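Local atomic coordinates of Sec-alkylsulfatase (Pseudomonas sp., PDB entry 4AXH), a protein that hydrolyses (R)-secondary-alkyl sulfates with strict inversion of configuration, releasing (S)-alcohols and sulfate in a zinc-dependent reaction. Residues Met570-Ala584 with Ser598-Pro612. Sequence-based numbering, arbitrary orientation.
Sequences MTLNWVFEDLKQDIA and SLNPKADVTVKLTKP
Asn573 and Val575 exchange alternating backbone hydrogen bonds with Val605, Val607 and Leu609, pairing strands 570-576 and 605-609 in parallel, their axes 18° apart; Val575 N to Val607 O spans 2.8 Å. The tight side is apolar. Val607 CB sits over one face of the Trp574 indole, 4.0 Å from the centroid of its six-membered ring. Leu609, its CG turned between backbone N and carbonyl carbon (chi1 73°), places CD2 over a face of Phe576, toward its rim, 3.7 Å from CE2, and at the edge of the indole near Trp574 CE3.

The opposite face is mixed, loose and solvent-facing where Val575 lies beside the aliphatic start of Lys608, but pinned at buried Asn573. Its OD1 takes Asn600 N at 2.8 Å on an in-plane lone pair, and ND2 gives to Asn600 O at 2.9 Å, holding the amide against the Asn600-Ala603 type I turn. Leu599 crosses it at about a right angle, CD2 against Asn573 CG, with CD1 beside the Asp582 carboxylate. At one end, Asp604 OD2 receives both Thr571 N (2.8 Å) and Thr571 OG1; at the other, exposed Asp578 OD1 accepts the backbone N of Lys611, opening helix 611-618.

Strand 570-576 is central in the five-stranded sheet of the C-terminal, SCP2-like domain, between 581-588 and 605-609; edge strand 634-637 follows 605-609. Phe553 of helix 549-559, Leu614 of helix 611-618 and Leu642 of helix 640-646 pack against Trp574.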
loop_
_atom_site.group_PDB
_atom_site.type_symbol
_atom_site.label_atom_id
_atom_site.label_comp_id
_atom_site.label_asym_id
_atom_site.label_seq_id
_atom_site.Cartn_x
_atom_site.Cartn_y
_atom_site.Cartn_z
ATOM N N MET A 570 28.466 -17.793 -1.339
ATOM C CA MET A 570 29.695 -17.022 -1.507
ATOM C C MET A 570 29.485 -15.592 -1.028
ATOM O O MET A 570 28.348 -15.166 -0.844
ATOM C CB MET A 570 30.104 -16.984 -2.998
ATOM C CG MET A 570 29.014 -16.445 -3.903
ATOM S SD MET A 570 29.534 -16.035 -5.577
ATOM C CE MET A 570 29.042 -17.530 -6.426
ATOM N N THR A 571 30.586 -14.844 -0.879
ATOM C CA THR A 571 30.614 -13.437 -0.482
ATOM C C THR A 571 31.501 -12.711 -1.469
ATOM O O THR A 571 32.553 -13.226 -1.841
ATOM C CB THR A 571 31.126 -13.266 0.942
ATOM O OG1 THR A 571 32.383 -13.930 1.054
ATOM C CG2 THR A 571 30.151 -13.794 1.987
ATOM N N LEU A 572 31.070 -11.533 -1.917
ATOM C CA LEU A 572 31.794 -10.762 -2.919
ATOM C C LEU A 572 31.933 -9.313 -2.487
ATOM O O LEU A 572 30.930 -8.607 -2.404
ATOM C CB LEU A 572 31.066 -10.822 -4.292
ATOM C CG LEU A 572 30.717 -12.204 -4.911
ATOM C CD1 LEU A 572 29.364 -12.727 -4.402
ATOM C CD2 LEU A 572 30.652 -12.114 -6.429
ATOM N N ASN A 573 33.167 -8.863 -2.212
ATOM C CA ASN A 573 33.438 -7.459 -1.919
ATOM C C ASN A 573 33.581 -6.746 -3.257
ATOM O O ASN A 573 34.092 -7.325 -4.219
ATOM C CB ASN A 573 34.710 -7.279 -1.102
ATOM C CG ASN A 573 34.522 -7.516 0.370
ATOM O OD1 ASN A 573 33.406 -7.466 0.905
ATOM N ND2 ASN A 573 35.623 -7.747 1.068
ATOM N N TRP A 574 33.080 -5.515 -3.328
ATOM C CA TRP A 574 33.124 -4.659 -4.507
ATOM C C TRP A 574 33.681 -3.319 -4.055
ATOM O O TRP A 574 33.241 -2.779 -3.026
ATOM C CB TRP A 574 31.717 -4.490 -5.104
ATOM C CG TRP A 574 31.165 -5.720 -5.754
ATOM C CD1 TRP A 574 30.637 -6.816 -5.135
ATOM C CD2 TRP A 574 31.046 -5.957 -7.160
ATOM N NE1 TRP A 574 30.246 -7.746 -6.071
ATOM C CE2 TRP A 574 30.457 -7.232 -7.323
ATOM C CE3 TRP A 574 31.365 -5.203 -8.303
ATOM C CZ2 TRP A 574 30.193 -7.780 -8.582
ATOM C CZ3 TRP A 574 31.114 -5.751 -9.551
ATOM C CH2 TRP A 574 30.544 -7.029 -9.682
ATOM N N VAL A 575 34.691 -2.808 -4.777
ATOM C CA VAL A 575 35.334 -1.539 -4.439
ATOM C C VAL A 575 35.406 -0.641 -5.630
ATOM O O VAL A 575 35.930 -1.028 -6.673
ATOM C CB VAL A 575 36.629 -1.613 -3.561
ATOM C CG1 VAL A 575 37.052 -3.052 -3.237
ATOM C CG2 VAL A 575 37.788 -0.795 -4.130
ATOM N N PHE A 576 34.806 0.536 -5.494
ATOM C CA PHE A 576 34.707 1.530 -6.549
ATOM C C PHE A 576 35.592 2.728 -6.229
ATOM O O PHE A 576 35.212 3.603 -5.448
ATOM C CB PHE A 576 33.236 1.931 -6.755
ATOM C CG PHE A 576 32.341 0.831 -7.274
ATOM C CD1 PHE A 576 31.708 -0.045 -6.397
ATOM C CD2 PHE A 576 32.095 0.698 -8.632
ATOM C CE1 PHE A 576 30.857 -1.051 -6.874
ATOM C CE2 PHE A 576 31.246 -0.305 -9.109
ATOM C CZ PHE A 576 30.633 -1.175 -8.227
ATOM N N GLU A 577 36.795 2.731 -6.814
ATOM C CA GLU A 577 37.837 3.744 -6.628
ATOM C C GLU A 577 37.398 5.172 -6.957
ATOM O O GLU A 577 37.715 6.101 -6.205
ATOM C CB GLU A 577 39.146 3.356 -7.362
ATOM C CG GLU A 577 38.985 2.880 -8.809
ATOM C CD GLU A 577 39.466 1.478 -9.181
ATOM O OE1 GLU A 577 39.514 0.593 -8.295
ATOM O OE2 GLU A 577 39.773 1.261 -10.378
ATOM N N ASP A 578 36.641 5.336 -8.055
ATOM C CA ASP A 578 36.121 6.631 -8.503
ATOM C C ASP A 578 35.020 7.178 -7.576
ATOM O O ASP A 578 34.771 8.388 -7.568
ATOM C CB ASP A 578 35.590 6.511 -9.947
ATOM C CG ASP A 578 34.347 5.653 -10.087
ATOM O OD1 ASP A 578 34.303 4.561 -9.466
ATOM O OD2 ASP A 578 33.409 6.082 -10.801
ATOM N N LEU A 579 34.351 6.279 -6.824
ATOM C CA LEU A 579 33.240 6.586 -5.923
ATOM C C LEU A 579 33.628 6.600 -4.462
ATOM O O LEU A 579 32.811 7.023 -3.638
ATOM C CB LEU A 579 32.143 5.522 -6.095
ATOM C CG LEU A 579 31.092 5.753 -7.158
ATOM C CD1 LEU A 579 30.497 4.447 -7.591
ATOM C CD2 LEU A 579 29.981 6.640 -6.635
ATOM N N LYS A 580 34.831 6.076 -4.124
ATOM C CA LYS A 580 35.329 5.893 -2.753
ATOM C C LYS A 580 34.291 5.135 -1.883
ATOM O O LYS A 580 34.111 5.408 -0.690
ATOM C CB LYS A 580 35.927 7.188 -2.127
ATOM C CG LYS A 580 34.967 8.349 -1.817
ATOM C CD LYS A 580 35.658 9.469 -1.031
ATOM C CE LYS A 580 34.822 10.726 -0.921
ATOM N NZ LYS A 580 33.709 10.593 0.057
ATOM N N GLN A 581 33.603 4.171 -2.530
ATOM C CA GLN A 581 32.535 3.375 -1.937
ATOM C C GLN A 581 32.800 1.863 -2.008
ATOM O O GLN A 581 33.109 1.316 -3.070
ATOM C CB GLN A 581 31.179 3.732 -2.579
ATOM C CG GLN A 581 29.988 3.461 -1.673
ATOM C CD GLN A 581 28.872 2.765 -2.399
ATOM O OE1 GLN A 581 28.131 3.374 -3.180
ATOM N NE2 GLN A 581 28.723 1.469 -2.144
ATOM N N ASP A 582 32.645 1.203 -0.863
ATOM C CA ASP A 582 32.840 -0.230 -0.701
ATOM C C ASP A 582 31.514 -0.903 -0.409
ATOM O O ASP A 582 30.765 -0.450 0.452
ATOM C CB ASP A 582 33.841 -0.497 0.430
ATOM C CG ASP A 582 35.243 -0.012 0.110
ATOM O OD1 ASP A 582 35.544 1.173 0.390
ATOM O OD2 ASP A 582 36.032 -0.806 -0.436
ATOM N N ILE A 583 31.212 -1.969 -1.134
ATOM C CA ILE A 583 29.959 -2.686 -0.952
ATOM C C ILE A 583 30.218 -4.184 -0.796
ATOM O O ILE A 583 30.939 -4.769 -1.596
ATOM C CB ILE A 583 28.853 -2.260 -1.993
ATOM C CG1 ILE A 583 27.514 -3.029 -1.860
ATOM C CG2 ILE A 583 29.343 -2.126 -3.434
ATOM C CD1 ILE A 583 27.452 -4.450 -2.415
ATOM N N ALA A 584 29.648 -4.792 0.250
ATOM C CA ALA A 584 29.838 -6.205 0.549
ATOM C C ALA A 584 28.607 -7.077 0.258
ATOM O O ALA A 584 27.648 -7.092 1.035
ATOM C CB ALA A 584 30.298 -6.373 1.996
ATOM N N SER A 598 30.428 -1.272 3.762
ATOM C CA SER A 598 31.078 -2.368 4.467
ATOM C C SER A 598 31.986 -3.155 3.512
ATOM O O SER A 598 31.953 -2.947 2.293
ATOM C CB SER A 598 30.018 -3.276 5.090
ATOM O OG SER A 598 30.557 -4.239 5.979
ATOM N N LEU A 599 32.835 -4.013 4.091
ATOM C CA LEU A 599 33.736 -4.939 3.411
ATOM C C LEU A 599 33.836 -6.177 4.295
ATOM O O LEU A 599 34.176 -6.063 5.480
ATOM C CB LEU A 599 35.144 -4.345 3.181
ATOM C CG LEU A 599 35.336 -3.331 2.054
ATOM C CD1 LEU A 599 36.627 -2.568 2.247
ATOM C CD2 LEU A 599 35.308 -3.994 0.678
ATOM N N ASN A 600 33.500 -7.351 3.745
ATOM C CA ASN A 600 33.596 -8.589 4.511
ATOM C C ASN A 600 35.071 -8.959 4.649
ATOM O O ASN A 600 35.794 -8.965 3.650
ATOM C CB ASN A 600 32.806 -9.725 3.876
ATOM C CG ASN A 600 32.516 -10.828 4.857
ATOM O OD1 ASN A 600 33.357 -11.689 5.126
ATOM N ND2 ASN A 600 31.340 -10.789 5.462
ATOM N N PRO A 601 35.563 -9.208 5.878
ATOM C CA PRO A 601 36.992 -9.534 6.035
ATOM C C PRO A 601 37.386 -10.891 5.446
ATOM O O PRO A 601 38.525 -11.055 5.011
ATOM C CB PRO A 601 37.219 -9.470 7.557
ATOM C CG PRO A 601 35.957 -8.871 8.135
ATOM C CD PRO A 601 34.865 -9.217 7.178
ATOM N N LYS A 602 36.441 -11.842 5.399
ATOM C CA LYS A 602 36.680 -13.184 4.881
ATOM C C LYS A 602 35.947 -13.395 3.536
ATOM O O LYS A 602 35.401 -14.470 3.287
ATOM C CB LYS A 602 36.275 -14.223 5.956
ATOM C CG LYS A 602 37.022 -15.557 5.902
ATOM C CD LYS A 602 36.162 -16.730 6.429
ATOM C CE LYS A 602 35.474 -17.527 5.330
ATOM N NZ LYS A 602 34.658 -18.661 5.847
ATOM N N ALA A 603 35.952 -12.374 2.658
ATOM C CA ALA A 603 35.274 -12.470 1.361
ATOM C C ALA A 603 36.000 -13.373 0.371
ATOM O O ALA A 603 37.230 -13.316 0.264
ATOM C CB ALA A 603 35.045 -11.092 0.763
ATOM N N ASP A 604 35.224 -14.214 -0.345
ATOM C CA ASP A 604 35.703 -15.165 -1.349
ATOM C C ASP A 604 36.403 -14.469 -2.521
ATOM O O ASP A 604 37.407 -14.975 -3.018
ATOM C CB ASP A 604 34.552 -16.050 -1.863
ATOM C CG ASP A 604 33.886 -16.892 -0.790
ATOM O OD1 ASP A 604 34.502 -17.885 -0.346
ATOM O OD2 ASP A 604 32.764 -16.549 -0.381
ATOM N N VAL A 605 35.862 -13.320 -2.965
ATOM C CA VAL A 605 36.376 -12.531 -4.093
ATOM C C VAL A 605 36.246 -11.043 -3.765
ATOM O O VAL A 605 35.367 -10.670 -2.989
ATOM C CB VAL A 605 35.628 -12.864 -5.414
ATOM C CG1 VAL A 605 36.560 -12.900 -6.603
ATOM C CG2 VAL A 605 34.814 -14.131 -5.308
ATOM N N THR A 606 37.128 -10.201 -4.343
ATOM C CA THR A 606 37.134 -8.740 -4.189
ATOM C C THR A 606 37.213 -8.142 -5.586
ATOM O O THR A 606 38.074 -8.527 -6.367
ATOM C CB THR A 606 38.206 -8.276 -3.177
ATOM O OG1 THR A 606 37.987 -8.953 -1.932
ATOM C CG2 THR A 606 38.203 -6.756 -2.953
ATOM N N VAL A 607 36.249 -7.290 -5.935
ATOM C CA VAL A 607 36.128 -6.720 -7.278
ATOM C C VAL A 607 36.411 -5.213 -7.311
ATOM O O VAL A 607 35.543 -4.409 -6.963
ATOM C CB VAL A 607 34.762 -7.078 -7.943
ATOM C CG1 VAL A 607 34.836 -6.941 -9.457
ATOM C CG2 VAL A 607 34.277 -8.480 -7.555
ATOM N N LYS A 608 37.627 -4.842 -7.739
ATOM C CA LYS A 608 38.048 -3.448 -7.884
ATOM C C LYS A 608 37.752 -2.999 -9.319
ATOM O O LYS A 608 38.211 -3.642 -10.265
ATOM C CB LYS A 608 39.546 -3.273 -7.578
ATOM C CG LYS A 608 39.979 -3.713 -6.175
ATOM C CD LYS A 608 41.178 -2.900 -5.651
ATOM C CE LYS A 608 42.491 -3.108 -6.386
ATOM N NZ LYS A 608 43.453 -2.003 -6.123
ATOM N N LEU A 609 36.956 -1.920 -9.473
ATOM C CA LEU A 609 36.519 -1.332 -10.749
ATOM C C LEU A 609 35.995 0.060 -10.495
ATOM O O LEU A 609 35.980 0.508 -9.348
ATOM C CB LEU A 609 35.411 -2.198 -11.414
ATOM C CG LEU A 609 33.975 -2.209 -10.813
ATOM C CD1 LEU A 609 33.039 -3.005 -11.686
ATOM C CD2 LEU A 609 33.929 -2.814 -9.419
ATOM N N THR A 610 35.535 0.732 -11.550
ATOM C CA THR A 610 34.940 2.067 -11.458
ATOM C C THR A 610 33.463 1.990 -11.880
ATOM O O THR A 610 33.085 1.032 -12.566
ATOM C CB THR A 610 35.728 3.090 -12.312
ATOM O OG1 THR A 610 35.496 2.860 -13.702
ATOM C CG2 THR A 610 37.212 3.090 -12.013
ATOM N N LYS A 611 32.636 2.995 -11.490
ATOM C CA LYS A 611 31.227 3.047 -11.904
ATOM C C LYS A 611 31.108 3.063 -13.449
ATOM O O LYS A 611 30.386 2.200 -13.958
ATOM C CB LYS A 611 30.463 4.220 -11.262
ATOM C CG LYS A 611 28.931 4.109 -11.410
ATOM C CD LYS A 611 28.300 5.424 -11.883
ATOM C CE LYS A 611 26.824 5.311 -12.183
ATOM N NZ LYS A 611 26.214 6.638 -12.495
ATOM N N PRO A 612 31.858 3.917 -14.223
ATOM C CA PRO A 612 31.736 3.847 -15.694
ATOM C C PRO A 612 32.014 2.459 -16.292
ATOM O O PRO A 612 31.324 2.085 -17.238
ATOM C CB PRO A 612 32.689 4.939 -16.204
ATOM C CG PRO A 612 33.547 5.312 -15.049
ATOM C CD PRO A 612 32.776 5.006 -13.813
#